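Local coordinates for 2,3,4,5-tetrahydropyridine-2,6-dicarboxylate N-succinyltransferase (Campylobacter jejuni, PDB 2RIJ), which probably catalyses the succinyl-CoA-dependent conversion of cyclic tetrahydrodipicolinate into acyclic N-succinyl-L-2-amino-6-oxopimelate, the first step of the succinylase route to lysine, at residues A[7-12]-A[60-65]; A[140-145]-A[165-170]; A[181-186]-A[195-200]; A[277-282]-A[289-294]. All coordinates share one frame; numbering follows the deposited sequence. Where two conformers were deposited one is given.

Overall arrangement
The four contacts follow one another along the chain in series, none nesting in or crossing another. Contact 1 closes the first loop, returning helix 57-69 to helix 6-17 after the chain has passed through strands 27-35, 43-48 and 52-53. Contact 2 joins helix 138-149 to the end of helix 163-166, just before strand 170-173; the centres of contacts 1 and 2 are about 30 Å apart. Contact 3 is a short closure, folding 195-200 back on helix 180-192 beside a second subunit, with its nearest atoms about 6 Å from contact 2. Contact 4 lies in the left-handed beta-helix, where 277-282 and 289-294 close the short excursion 283-288.

Contact 1: residues A[7-12]-A[60-65]; sequences EDFLLL and AAIMLE
I62 reaches from helix 57-69 into the angle between F9 and L12 of helix 6-17, and its CD1 methyl is shared by the two. L12 supplies the closer partner: its CD2 branch lies 3.6 Å from CD1 of I62, and the two side chains meet at about a right angle, branch against chain end. F9 approaches differently. It comes in at a slant, its ring atom CE1 3.9 Å from CG1 and 4.1 Å from CD1 of I62. Both F9 and L12 have CG anti to the backbone N, with chi1 179° and 175°, a setting that carries both side chains to the side of helix 6-17 that meets I62. Through these three side chains helices 6-17 and 57-69 pack side by side in the N-terminal part of the protein, where M63 and L64 of helix 57-69 also touch F126 of strand 124-129. The backbones stay well separated, the CA atoms of L12 and I62 being 8.5 Å apart, and the junction is wholly apolar. Further along helix 6-17, I13, next after L12, and I16 also touch I62. C96 of helix 87-96 touches both L12 and I62, while the ring of F9 meets that of F100 edge-to-face.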
loop_
_atom_site.group_PDB
_atom_site.type_symbol
_atom_site.label_atom_id
_atom_site.label_comp_id
_atom_site.label_asym_id
_atom_site.label_seq_id
_atom_site.Cartn_x
_atom_site.Cartn_y
_atom_site.Cartn_z
ATOM N N GLU A 7 -28.617 -59.747 46.424
ATOM C CA GLU A 7 -30.000 -59.379 46.568
ATOM C C GLU A 7 -30.304 -58.533 47.822
ATOM O O GLU A 7 -31.153 -57.612 47.793
ATOM C CB GLU A 7 -30.847 -60.644 46.597
ATOM C CG GLU A 7 -32.276 -60.407 47.018
ATOM C CD GLU A 7 -33.060 -61.695 47.138
ATOM O OE1 GLU A 7 -32.921 -62.407 48.168
ATOM O OE2 GLU A 7 -33.814 -61.991 46.199
ATOM N N ASP A 8 -29.676 -58.892 48.944
ATOM C CA ASP A 8 -29.811 -58.119 50.192
ATOM C C ASP A 8 -29.261 -56.726 49.919
ATOM O O ASP A 8 -29.836 -55.737 50.339
ATOM C CB ASP A 8 -28.976 -58.731 51.313
ATOM C CG ASP A 8 -29.531 -60.036 51.846
ATOM O OD1 ASP A 8 -30.765 -60.278 51.705
ATOM O OD2 ASP A 8 -28.721 -60.797 52.450
ATOM N N PHE A 9 -28.122 -56.693 49.234
ATOM C CA PHE A 9 -27.435 -55.449 48.886
ATOM C C PHE A 9 -28.340 -54.509 48.073
ATOM O O PHE A 9 -28.478 -53.329 48.416
ATOM C CB PHE A 9 -26.175 -55.753 48.098
ATOM C CG PHE A 9 -25.416 -54.531 47.668
ATOM C CD1 PHE A 9 -24.572 -53.891 48.547
ATOM C CD2 PHE A 9 -25.561 -54.017 46.393
ATOM C CE1 PHE A 9 -23.844 -52.774 48.160
ATOM C CE2 PHE A 9 -24.845 -52.906 45.995
ATOM C CZ PHE A 9 -23.982 -52.284 46.886
ATOM N N LEU A 10 -28.975 -55.051 47.029
ATOM C CA LEU A 10 -29.903 -54.271 46.240
ATOM C C LEU A 10 -31.133 -53.796 47.020
ATOM O O LEU A 10 -31.553 -52.667 46.831
ATOM C CB LEU A 10 -30.316 -55.010 44.970
ATOM C CG LEU A 10 -29.242 -55.231 43.910
ATOM C CD1 LEU A 10 -29.865 -56.022 42.734
ATOM C CD2 LEU A 10 -28.582 -53.937 43.410
ATOM N N LEU A 11 -31.704 -54.602 47.905
ATOM C CA LEU A 11 -32.798 -54.105 48.775
ATOM C C LEU A 11 -32.340 -52.982 49.721
ATOM O O LEU A 11 -33.113 -52.063 50.029
ATOM C CB LEU A 11 -33.464 -55.239 49.596
ATOM C CG LEU A 11 -34.493 -54.818 50.708
ATOM C CD1 LEU A 11 -35.709 -54.066 50.097
ATOM C CD2 LEU A 11 -34.973 -55.978 51.704
ATOM N N LEU A 12 -31.110 -53.075 50.215
ATOM C CA LEU A 12 -30.564 -52.024 51.064
ATOM C C LEU A 12 -30.511 -50.694 50.270
ATOM O O LEU A 12 -30.901 -49.640 50.781
ATOM C CB LEU A 12 -29.168 -52.399 51.588
ATOM C CG LEU A 12 -28.468 -51.291 52.388
ATOM C CD1 LEU A 12 -29.319 -50.825 53.584
ATOM C CD2 LEU A 12 -27.050 -51.686 52.784
ATOM N N ALA A 60 -22.567 -44.897 45.964
ATOM C CA ALA A 60 -22.803 -43.571 46.540
ATOM C C ALA A 60 -23.842 -43.671 47.684
ATOM O O ALA A 60 -23.671 -43.075 48.730
ATOM C CB ALA A 60 -23.287 -42.612 45.447
ATOM N N ALA A 61 -24.873 -44.483 47.487
ATOM C CA ALA A 61 -25.949 -44.672 48.472
ATOM C C ALA A 61 -25.377 -45.250 49.770
ATOM O O ALA A 61 -25.728 -44.782 50.852
ATOM C CB ALA A 61 -27.033 -45.587 47.926
ATOM N N ILE A 62 -24.476 -46.239 49.642
ATOM C CA ILE A 62 -23.849 -46.888 50.801
ATOM C C ILE A 62 -23.041 -45.854 51.566
ATOM O O ILE A 62 -23.113 -45.821 52.763
ATOM C CB ILE A 62 -22.945 -48.111 50.417
ATOM C CG1 ILE A 62 -23.763 -49.257 49.790
ATOM C CG2 ILE A 62 -22.153 -48.604 51.620
ATOM C CD1 ILE A 62 -25.017 -49.707 50.616
HETATM N N MSE A 63 -22.308 -44.987 50.878
HETATM C CA MSE A 63 -21.473 -43.962 51.521
HETATM C C MSE A 63 -22.298 -42.912 52.235
HETATM O O MSE A 63 -22.015 -42.535 53.358
HETATM C CB MSE A 63 -20.614 -43.215 50.491
HETATM C CG MSE A 63 -19.548 -44.035 49.826
HETATM SE SE MSE A 63 -18.421 -45.050 51.050
HETATM C CE MSE A 63 -18.094 -43.737 52.473
ATOM N N LEU A 64 -23.324 -42.416 51.554
ATOM C CA LEU A 64 -24.241 -41.444 52.148
ATOM C C LEU A 64 -24.930 -42.046 53.373
ATOM O O LEU A 64 -25.097 -41.378 54.413
ATOM C CB LEU A 64 -25.277 -40.994 51.122
ATOM C CG LEU A 64 -24.665 -40.125 50.007
ATOM C CD1 LEU A 64 -25.677 -39.930 48.888
ATOM C CD2 LEU A 64 -24.146 -38.790 50.590
ATOM N N GLU A 65 -25.339 -43.308 53.257
ATOM C CA GLU A 65 -25.953 -43.998 54.394
ATOM C C GLU A 65 -24.985 -44.191 55.593
ATOM O O GLU A 65 -25.415 -44.174 56.727
ATOM C CB GLU A 65 -26.544 -45.318 53.945
ATOM C CG GLU A 65 -27.204 -46.135 55.040
ATOM C CD GLU A 65 -28.471 -45.506 55.618
ATOM O OE1 GLU A 65 -29.007 -44.512 55.065
ATOM O OE2 GLU A 65 -28.952 -46.043 56.643
#

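Contact 2: residues A[140-145]-A[165-170]; sequences SIYLKL and GLLSNV
A helix end packed against the flank of a longer helix is the element at work here: I141 and Y142 of helix 138-149 receive L166, the last residue of helix 163-166, and L167, the first to leave helical geometry. The principal meeting point is the CD1 methyl of I141. It presses on CB of L166 at 3.4 Å, closer than carbon atoms usually pack, and also has CD1 of the same leucine 3.9 Å away. From L167 comes a second approach, CG and CD2 both lying 3.8 Å from CD1 of I141. The extended outer chain of I141, chi2 164°, is what carries this methyl out to the two consecutive leucines, each of which crosses it at a slant. The CD2 methyl of L167 has another neighbour in Y142, whose ring atom CE1 is 4.0 Å from it; the ring is turned obliquely to the methyl. L167 therefore sits buried with one branch between an isoleucine and a tyrosine, whereas L166 lies at the solvent-exposed border. Beyond the leucines the chain straightens and runs into strand 170-173, where V170 pairs through its backbone with D203. Helix 138-149 also rests on the antiparallel sheet: Y142 touches Q45 and A46 of strand 43-48 as well as L167, and L143 reaches V127 and L129 of strand 124-129.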
loop_
_atom_site.group_PDB
_atom_site.type_symbol
_atom_site.label_atom_id
_atom_site.label_comp_id
_atom_site.label_asym_id
_atom_site.label_seq_id
_atom_site.Cartn_x
_atom_site.Cartn_y
_atom_site.Cartn_z
ATOM N N SER A 140 -15.111 -29.656 46.417
ATOM C CA SER A 140 -15.949 -29.726 45.232
ATOM C C SER A 140 -15.272 -29.074 44.017
ATOM O O SER A 140 -15.442 -29.549 42.913
ATOM C CB SER A 140 -17.347 -29.168 45.455
ATOM O OG SER A 140 -17.315 -27.787 45.648
ATOM N N ILE A 141 -14.473 -28.027 44.221
ATOM C CA ILE A 141 -13.673 -27.473 43.125
ATOM C C ILE A 141 -12.770 -28.574 42.557
ATOM O O ILE A 141 -12.674 -28.756 41.338
ATOM C CB ILE A 141 -12.745 -26.283 43.560
ATOM C CG1 ILE A 141 -13.573 -25.095 44.010
ATOM C CG2 ILE A 141 -11.832 -25.871 42.375
ATOM C CD1 ILE A 141 -12.797 -24.050 44.804
ATOM N N TYR A 142 -12.113 -29.309 43.436
ATOM C CA TYR A 142 -11.201 -30.378 42.983
ATOM C C TYR A 142 -11.946 -31.516 42.265
ATOM O O TYR A 142 -11.476 -32.012 41.215
ATOM C CB TYR A 142 -10.339 -30.880 44.132
ATOM C CG TYR A 142 -9.033 -30.141 44.273
ATOM C CD1 TYR A 142 -8.960 -28.965 44.974
ATOM C CD2 TYR A 142 -7.889 -30.585 43.608
ATOM C CE1 TYR A 142 -7.774 -28.273 45.071
ATOM C CE2 TYR A 142 -6.697 -29.898 43.708
ATOM C CZ TYR A 142 -6.649 -28.755 44.452
ATOM O OH TYR A 142 -5.475 -28.044 44.567
ATOM N N LEU A 143 -13.140 -31.877 42.752
ATOM C CA LEU A 143 -13.945 -32.879 42.044
ATOM C C LEU A 143 -14.300 -32.394 40.600
ATOM O O LEU A 143 -14.238 -33.179 39.632
ATOM C CB LEU A 143 -15.198 -33.228 42.818
ATOM C CG LEU A 143 -16.114 -34.281 42.207
ATOM C CD1 LEU A 143 -15.396 -35.564 41.832
ATOM C CD2 LEU A 143 -17.244 -34.540 43.188
ATOM N N LYS A 144 -14.724 -31.139 40.476
ATOM C CA LYS A 144 -15.005 -30.517 39.191
ATOM C C LYS A 144 -13.762 -30.524 38.264
ATOM O O LYS A 144 -13.846 -30.919 37.115
ATOM C CB LYS A 144 -15.535 -29.100 39.409
ATOM C CG LYS A 144 -16.983 -29.073 40.006
ATOM C CD LYS A 144 -17.401 -27.710 40.535
ATOM C CE LYS A 144 -18.879 -27.669 40.935
ATOM N NZ LYS A 144 -19.782 -27.663 39.779
ATOM N N LEU A 145 -12.601 -30.157 38.788
ATOM C CA LEU A 145 -11.385 -30.156 37.963
ATOM C C LEU A 145 -11.073 -31.555 37.465
ATOM O O LEU A 145 -10.695 -31.718 36.319
ATOM C CB LEU A 145 -10.220 -29.552 38.723
ATOM C CG LEU A 145 -10.318 -28.034 39.017
ATOM C CD1 LEU A 145 -9.153 -27.562 39.904
ATOM C CD2 LEU A 145 -10.457 -27.154 37.728
ATOM N N GLY A 165 -11.776 -17.659 44.281
ATOM C CA GLY A 165 -11.964 -17.101 45.603
ATOM C C GLY A 165 -11.890 -18.105 46.731
ATOM O O GLY A 165 -11.624 -17.741 47.868
ATOM N N LEU A 166 -12.182 -19.365 46.441
ATOM C CA LEU A 166 -12.175 -20.412 47.447
ATOM C C LEU A 166 -10.779 -21.040 47.675
ATOM O O LEU A 166 -10.462 -21.510 48.778
ATOM C CB LEU A 166 -13.172 -21.506 47.039
ATOM C CG LEU A 166 -14.668 -21.145 47.212
ATOM C CD1 LEU A 166 -15.545 -22.358 47.025
ATOM C CD2 LEU A 166 -14.979 -20.528 48.555
ATOM N N LEU A 167 -9.970 -21.087 46.622
ATOM C CA LEU A 167 -8.651 -21.721 46.682
ATOM C C LEU A 167 -7.634 -20.789 47.363
ATOM O O LEU A 167 -7.689 -19.581 47.178
ATOM C CB LEU A 167 -8.205 -22.098 45.265
ATOM C CG LEU A 167 -9.070 -23.136 44.519
ATOM C CD1 LEU A 167 -8.602 -23.258 43.113
ATOM C CD2 LEU A 167 -9.066 -24.536 45.212
ATOM N N SER A 168 -6.733 -21.348 48.168
ATOM C CA SER A 168 -5.637 -20.612 48.781
ATOM C C SER A 168 -4.417 -20.597 47.872
ATOM O O SER A 168 -4.057 -21.620 47.284
ATOM C CB SER A 168 -5.233 -21.263 50.105
ATOM O OG SER A 168 -6.306 -21.274 50.994
ATOM N N ASN A 169 -3.812 -19.424 47.736
ATOM C CA ASN A 169 -2.509 -19.275 47.088
ATOM C C ASN A 169 -1.462 -19.859 48.025
ATOM O O ASN A 169 -1.297 -19.403 49.155
ATOM C CB ASN A 169 -2.203 -17.798 46.781
ATOM C CG ASN A 169 -0.946 -17.613 45.961
ATOM O OD1 ASN A 169 -0.626 -18.449 45.100
ATOM N ND2 ASN A 169 -0.199 -16.533 46.233
ATOM N N VAL A 170 -0.758 -20.869 47.541
ATOM C CA VAL A 170 0.216 -21.605 48.362
ATOM C C VAL A 170 1.481 -21.826 47.544
ATOM O O VAL A 170 1.469 -21.717 46.314
ATOM C CB VAL A 170 -0.346 -22.957 48.889
ATOM C CG1 VAL A 170 -1.593 -22.725 49.814
ATOM C CG2 VAL A 170 -0.701 -23.911 47.735
#

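Contact 3: residues A[181-186]-A[195-200]; sequences EYLRAN and QYPKID
L183, on helix 180-192, is the one residue of its segment whose side chain meets the returning loop 195-200, and its two methyls divide the work. The element is a helix followed by an irregular stretch that doubles back beside it toward strand 201-203, in the middle region of the protein. CD2 of L183 lies 3.6 Å from CG of P197, the leucine and the proline ring sliding past each other in opposite senses. CD1 meets CD1 of I199 tip to tip at 4.1 Å. Y196 completes the group, its side chain at about a right angle to the leucine: the ring atom CE1 is 4.2 Å from CD2, and the hydroxyl oxygen OH lies 4.0 Å from CD1 of L183. With CG of Y196 anti to the backbone N (chi1 -169°), the ring is brought back to the helix although CB does not aim at it. Behind this first shell, I199 and L183 both rest on A171 of strand 170-173. The second subunit adds to the cover, its I213 packing on L183 and Y196, and its D216 forming a salt bridge with R184. One turn after Y182, N186 ND2 donates to Y182 O at 2.8 Å, in the carbonyl plane and on a lone pair, and lies above the Y182 ring, offset toward its rim.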
loop_
_atom_site.group_PDB
_atom_site.type_symbol
_atom_site.label_atom_id
_atom_site.label_comp_id
_atom_site.label_asym_id
_atom_site.label_seq_id
_atom_site.Cartn_x
_atom_site.Cartn_y
_atom_site.Cartn_z
ATOM N N GLU A 181 2.578 -18.499 54.878
ATOM C CA GLU A 181 2.823 -17.984 56.219
ATOM C C GLU A 181 3.678 -18.960 57.025
ATOM O O GLU A 181 4.446 -18.563 57.900
ATOM C CB GLU A 181 1.504 -17.664 56.921
ATOM C CG GLU A 181 1.652 -16.851 58.213
ATOM C CD GLU A 181 2.591 -15.614 58.088
ATOM O OE1 GLU A 181 2.448 -14.766 57.166
ATOM O OE2 GLU A 181 3.486 -15.492 58.950
ATOM N N TYR A 182 3.578 -20.239 56.699
ATOM C CA TYR A 182 4.435 -21.239 57.316
ATOM C C TYR A 182 5.925 -21.033 56.912
ATOM O O TYR A 182 6.840 -21.163 57.735
ATOM C CB TYR A 182 3.951 -22.658 56.964
ATOM C CG TYR A 182 4.882 -23.706 57.485
ATOM C CD1 TYR A 182 4.762 -24.179 58.787
ATOM C CD2 TYR A 182 5.935 -24.165 56.705
ATOM C CE1 TYR A 182 5.614 -25.132 59.276
ATOM C CE2 TYR A 182 6.805 -25.097 57.188
ATOM C CZ TYR A 182 6.628 -25.588 58.471
ATOM O OH TYR A 182 7.506 -26.509 58.943
ATOM N N LEU A 183 6.157 -20.726 55.642
ATOM C CA LEU A 183 7.486 -20.452 55.163
ATOM C C LEU A 183 8.034 -19.190 55.806
ATOM O O LEU A 183 9.208 -19.123 56.173
ATOM C CB LEU A 183 7.496 -20.340 53.624
ATOM C CG LEU A 183 7.272 -21.589 52.795
ATOM C CD1 LEU A 183 7.186 -21.195 51.304
ATOM C CD2 LEU A 183 8.357 -22.670 52.987
ATOM N N ARG A 184 7.202 -18.164 55.931
ATOM C CA ARG A 184 7.642 -16.913 56.557
ATOM C C ARG A 184 8.002 -17.177 58.012
ATOM O O ARG A 184 9.061 -16.757 58.472
ATOM C CB ARG A 184 6.549 -15.845 56.465
ATOM C CG ARG A 184 6.275 -15.375 55.028
ATOM C CD ARG A 184 5.117 -14.355 54.990
ATOM N NE ARG A 184 4.632 -14.204 53.626
ATOM C CZ ARG A 184 3.402 -14.485 53.227
ATOM N NH1 ARG A 184 2.475 -14.858 54.094
ATOM N NH2 ARG A 184 3.115 -14.393 51.952
ATOM N N ALA A 185 7.107 -17.857 58.732
ATOM C CA ALA A 185 7.319 -18.156 60.165
ATOM C C ALA A 185 8.580 -19.007 60.440
ATOM O O ALA A 185 9.191 -18.896 61.503
ATOM C CB ALA A 185 6.087 -18.845 60.769
ATOM N N ASN A 186 8.961 -19.844 59.489
ATOM C CA ASN A 186 10.062 -20.772 59.643
ATOM C C ASN A 186 11.285 -20.475 58.796
ATOM O O ASN A 186 12.235 -21.237 58.803
ATOM C CB ASN A 186 9.529 -22.154 59.347
ATOM C CG ASN A 186 8.535 -22.599 60.404
ATOM O OD1 ASN A 186 8.953 -23.005 61.466
ATOM N ND2 ASN A 186 7.238 -22.443 60.160
ATOM N N GLN A 195 17.527 -26.373 55.435
ATOM C CA GLN A 195 16.391 -27.243 55.233
ATOM C C GLN A 195 15.272 -26.466 54.512
ATOM O O GLN A 195 14.124 -26.778 54.683
ATOM C CB GLN A 195 15.859 -27.706 56.590
ATOM C CG GLN A 195 16.829 -28.519 57.462
ATOM C CD GLN A 195 16.195 -28.913 58.788
ATOM O OE1 GLN A 195 15.710 -30.028 58.939
ATOM N NE2 GLN A 195 16.159 -27.978 59.741
ATOM N N TYR A 196 15.610 -25.421 53.762
ATOM C CA TYR A 196 14.564 -24.616 53.092
ATOM C C TYR A 196 13.969 -25.462 51.960
ATOM O O TYR A 196 14.715 -25.950 51.102
ATOM C CB TYR A 196 15.131 -23.275 52.568
ATOM C CG TYR A 196 14.029 -22.320 52.109
ATOM C CD1 TYR A 196 13.161 -21.761 53.032
ATOM C CD2 TYR A 196 13.847 -22.013 50.769
ATOM C CE1 TYR A 196 12.125 -20.939 52.661
ATOM C CE2 TYR A 196 12.802 -21.150 50.361
ATOM C CZ TYR A 196 11.939 -20.623 51.332
ATOM O OH TYR A 196 10.887 -19.815 50.987
ATOM N N PRO A 197 12.637 -25.646 51.936
ATOM C CA PRO A 197 12.113 -26.542 50.907
ATOM C C PRO A 197 12.223 -25.958 49.514
ATOM O O PRO A 197 12.211 -24.727 49.360
ATOM C CB PRO A 197 10.651 -26.705 51.296
ATOM C CG PRO A 197 10.317 -25.505 51.966
ATOM C CD PRO A 197 11.548 -25.132 52.778
ATOM N N LYS A 198 12.372 -26.828 48.509
ATOM C CA LYS A 198 12.457 -26.392 47.138
ATOM C C LYS A 198 11.053 -26.055 46.644
ATOM O O LYS A 198 10.186 -26.950 46.519
ATOM C CB LYS A 198 13.052 -27.451 46.222
ATOM C CG LYS A 198 12.955 -27.024 44.732
ATOM C CD LYS A 198 13.667 -27.943 43.834
ATOM C CE LYS A 198 12.939 -29.301 43.760
ATOM N NZ LYS A 198 11.735 -29.317 42.908
ATOM N N ILE A 199 10.862 -24.786 46.309
ATOM C CA ILE A 199 9.555 -24.283 45.888
ATOM C C ILE A 199 9.519 -24.220 44.364
ATOM O O ILE A 199 10.226 -23.444 43.731
ATOM C CB ILE A 199 9.230 -22.921 46.560
ATOM C CG1 ILE A 199 9.313 -23.043 48.104
ATOM C CG2 ILE A 199 7.882 -22.357 46.053
ATOM C CD1 ILE A 199 8.443 -24.147 48.725
ATOM N N ASP A 200 8.681 -25.058 43.774
ATOM C CA ASP A 200 8.564 -25.095 42.327
ATOM C C ASP A 200 7.678 -23.994 41.739
ATOM O O ASP A 200 7.900 -23.557 40.602
ATOM C CB ASP A 200 8.073 -26.462 41.898
ATOM C CG ASP A 200 9.057 -27.547 42.274
ATOM O OD1 ASP A 200 10.289 -27.350 42.090
ATOM O OD2 ASP A 200 8.587 -28.551 42.812
#

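Contact 4: residues A[277-282]-A[289-294]; sequences ASILGV and NAISVG
I279 makes the first contact across to 289-294, its CG2 methyl lying 4.1 Å from CG2 of I291 and 4.2 Å from CG2 of V293. Just before it, S278 belongs to the predicted succinyl-CoA site. At L280 both side chain and backbone take part: CB packs against CD1 of I291 at 4.1 Å, and the carbonyl oxygen is overlaid by the same isoleucine, whose CB and CD1 both approach to 3.4 Å. That oxygen is buried with no polar partner in the model. These residues belong to the left-handed parallel beta-helix of the hexapeptide-repeat acyltransferases, in which isoleucine and valine side chains point into the coil; strands 278-279 and 292-293 lie in different parallel sheets of it. G281 then supplies the one hydrogen bond, its oxygen accepting from I291 N at 2.7 Å. The bond is fairly straight at the hydrogen (167°), but the donor stands 42° out of the carbonyl plane. The same oxygen receives a CA-H contact from A290. V282 forms a single backbone bridge with A290. The CA of V282 lies 3.5 Å from N289 O, and its CG1 rests beside that oxygen.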
loop_
_atom_site.group_PDB
_atom_site.type_symbol
_atom_site.label_atom_id
_atom_site.label_comp_id
_atom_site.label_asym_id
_atom_site.label_seq_id
_atom_site.Cartn_x
_atom_site.Cartn_y
_atom_site.Cartn_z
ATOM N N ALA A 277 2.431 -19.841 19.174
ATOM C CA ALA A 277 1.121 -19.334 18.817
ATOM C C ALA A 277 0.290 -19.127 20.081
ATOM O O ALA A 277 0.477 -19.788 21.113
ATOM C CB ALA A 277 0.400 -20.266 17.838
ATOM N N SER A 278 -0.650 -18.205 19.987
ATOM C CA SER A 278 -1.603 -17.895 21.051
ATOM C C SER A 278 -2.998 -18.199 20.540
ATOM O O SER A 278 -3.366 -17.725 19.459
ATOM C CB SER A 278 -1.559 -16.395 21.413
ATOM O OG SER A 278 -0.626 -16.099 22.439
ATOM N N ILE A 279 -3.781 -18.930 21.325
ATOM C CA ILE A 279 -5.214 -19.032 21.144
ATOM C C ILE A 279 -5.893 -18.391 22.357
ATOM O O ILE A 279 -5.793 -18.903 23.467
ATOM C CB ILE A 279 -5.712 -20.475 20.955
ATOM C CG1 ILE A 279 -4.965 -21.149 19.809
ATOM C CG2 ILE A 279 -7.227 -20.508 20.696
ATOM C CD1 ILE A 279 -5.193 -22.654 19.721
ATOM N N LEU A 280 -6.604 -17.290 22.134
ATOM C CA LEU A 280 -7.290 -16.605 23.225
ATOM C C LEU A 280 -8.550 -17.398 23.607
ATOM O O LEU A 280 -8.993 -18.321 22.864
ATOM C CB LEU A 280 -7.568 -15.150 22.792
ATOM C CG LEU A 280 -6.365 -14.304 22.336
ATOM C CD1 LEU A 280 -6.908 -12.865 22.066
ATOM C CD2 LEU A 280 -5.213 -14.320 23.315
ATOM N N GLY A 281 -9.144 -17.112 24.769
ATOM C CA GLY A 281 -10.210 -18.004 25.248
ATOM C C GLY A 281 -11.628 -17.571 25.119
ATOM O O GLY A 281 -12.522 -18.379 24.851
ATOM N N VAL A 282 -11.848 -16.298 25.407
ATOM C CA VAL A 282 -13.187 -15.738 25.492
ATOM C C VAL A 282 -13.219 -14.452 24.658
ATOM O O VAL A 282 -12.322 -13.586 24.791
ATOM C CB VAL A 282 -13.590 -15.449 26.966
ATOM C CG1 VAL A 282 -15.048 -14.970 27.040
ATOM C CG2 VAL A 282 -13.415 -16.695 27.803
ATOM N N ASN A 289 -18.566 -14.919 23.972
ATOM C CA ASN A 289 -18.545 -16.367 23.989
ATOM C C ASN A 289 -17.120 -16.943 23.927
ATOM O O ASN A 289 -16.144 -16.222 23.682
ATOM C CB ASN A 289 -19.434 -16.861 22.850
ATOM C CG ASN A 289 -20.871 -16.289 22.957
ATOM O OD1 ASN A 289 -21.693 -16.761 23.754
ATOM N ND2 ASN A 289 -21.143 -15.233 22.193
ATOM N N ALA A 290 -17.017 -18.242 24.168
ATOM C CA ALA A 290 -15.729 -18.931 24.238
ATOM C C ALA A 290 -15.191 -19.148 22.809
ATOM O O ALA A 290 -15.957 -19.321 21.883
ATOM C CB ALA A 290 -15.918 -20.268 24.987
ATOM N N ILE A 291 -13.878 -19.173 22.645
ATOM C CA ILE A 291 -13.242 -19.446 21.351
ATOM C C ILE A 291 -12.985 -20.948 21.139
ATOM O O ILE A 291 -12.476 -21.615 22.020
ATOM C CB ILE A 291 -11.954 -18.645 21.265
ATOM C CG1 ILE A 291 -12.340 -17.163 21.135
ATOM C CG2 ILE A 291 -11.065 -19.075 20.095
ATOM C CD1 ILE A 291 -11.237 -16.242 21.368
ATOM N N SER A 292 -13.426 -21.473 19.995
ATOM C CA SER A 292 -13.186 -22.843 19.564
ATOM C C SER A 292 -12.470 -22.818 18.215
ATOM O O SER A 292 -12.809 -22.015 17.366
ATOM C CB SER A 292 -14.507 -23.579 19.358
ATOM O OG SER A 292 -15.248 -23.706 20.550
ATOM N N VAL A 293 -11.475 -23.680 18.037
ATOM C CA VAL A 293 -10.831 -23.887 16.758
ATOM C C VAL A 293 -11.260 -25.282 16.311
ATOM O O VAL A 293 -11.256 -26.228 17.104
ATOM C CB VAL A 293 -9.315 -23.729 16.951
ATOM C CG1 VAL A 293 -8.515 -24.308 15.832
ATOM C CG2 VAL A 293 -8.980 -22.227 17.241
ATOM N N GLY A 294 -11.657 -25.423 15.060
ATOM C CA GLY A 294 -12.223 -26.691 14.594
ATOM C C GLY A 294 -11.165 -27.724 14.260
ATOM O O GLY A 294 -10.025 -27.632 14.667
#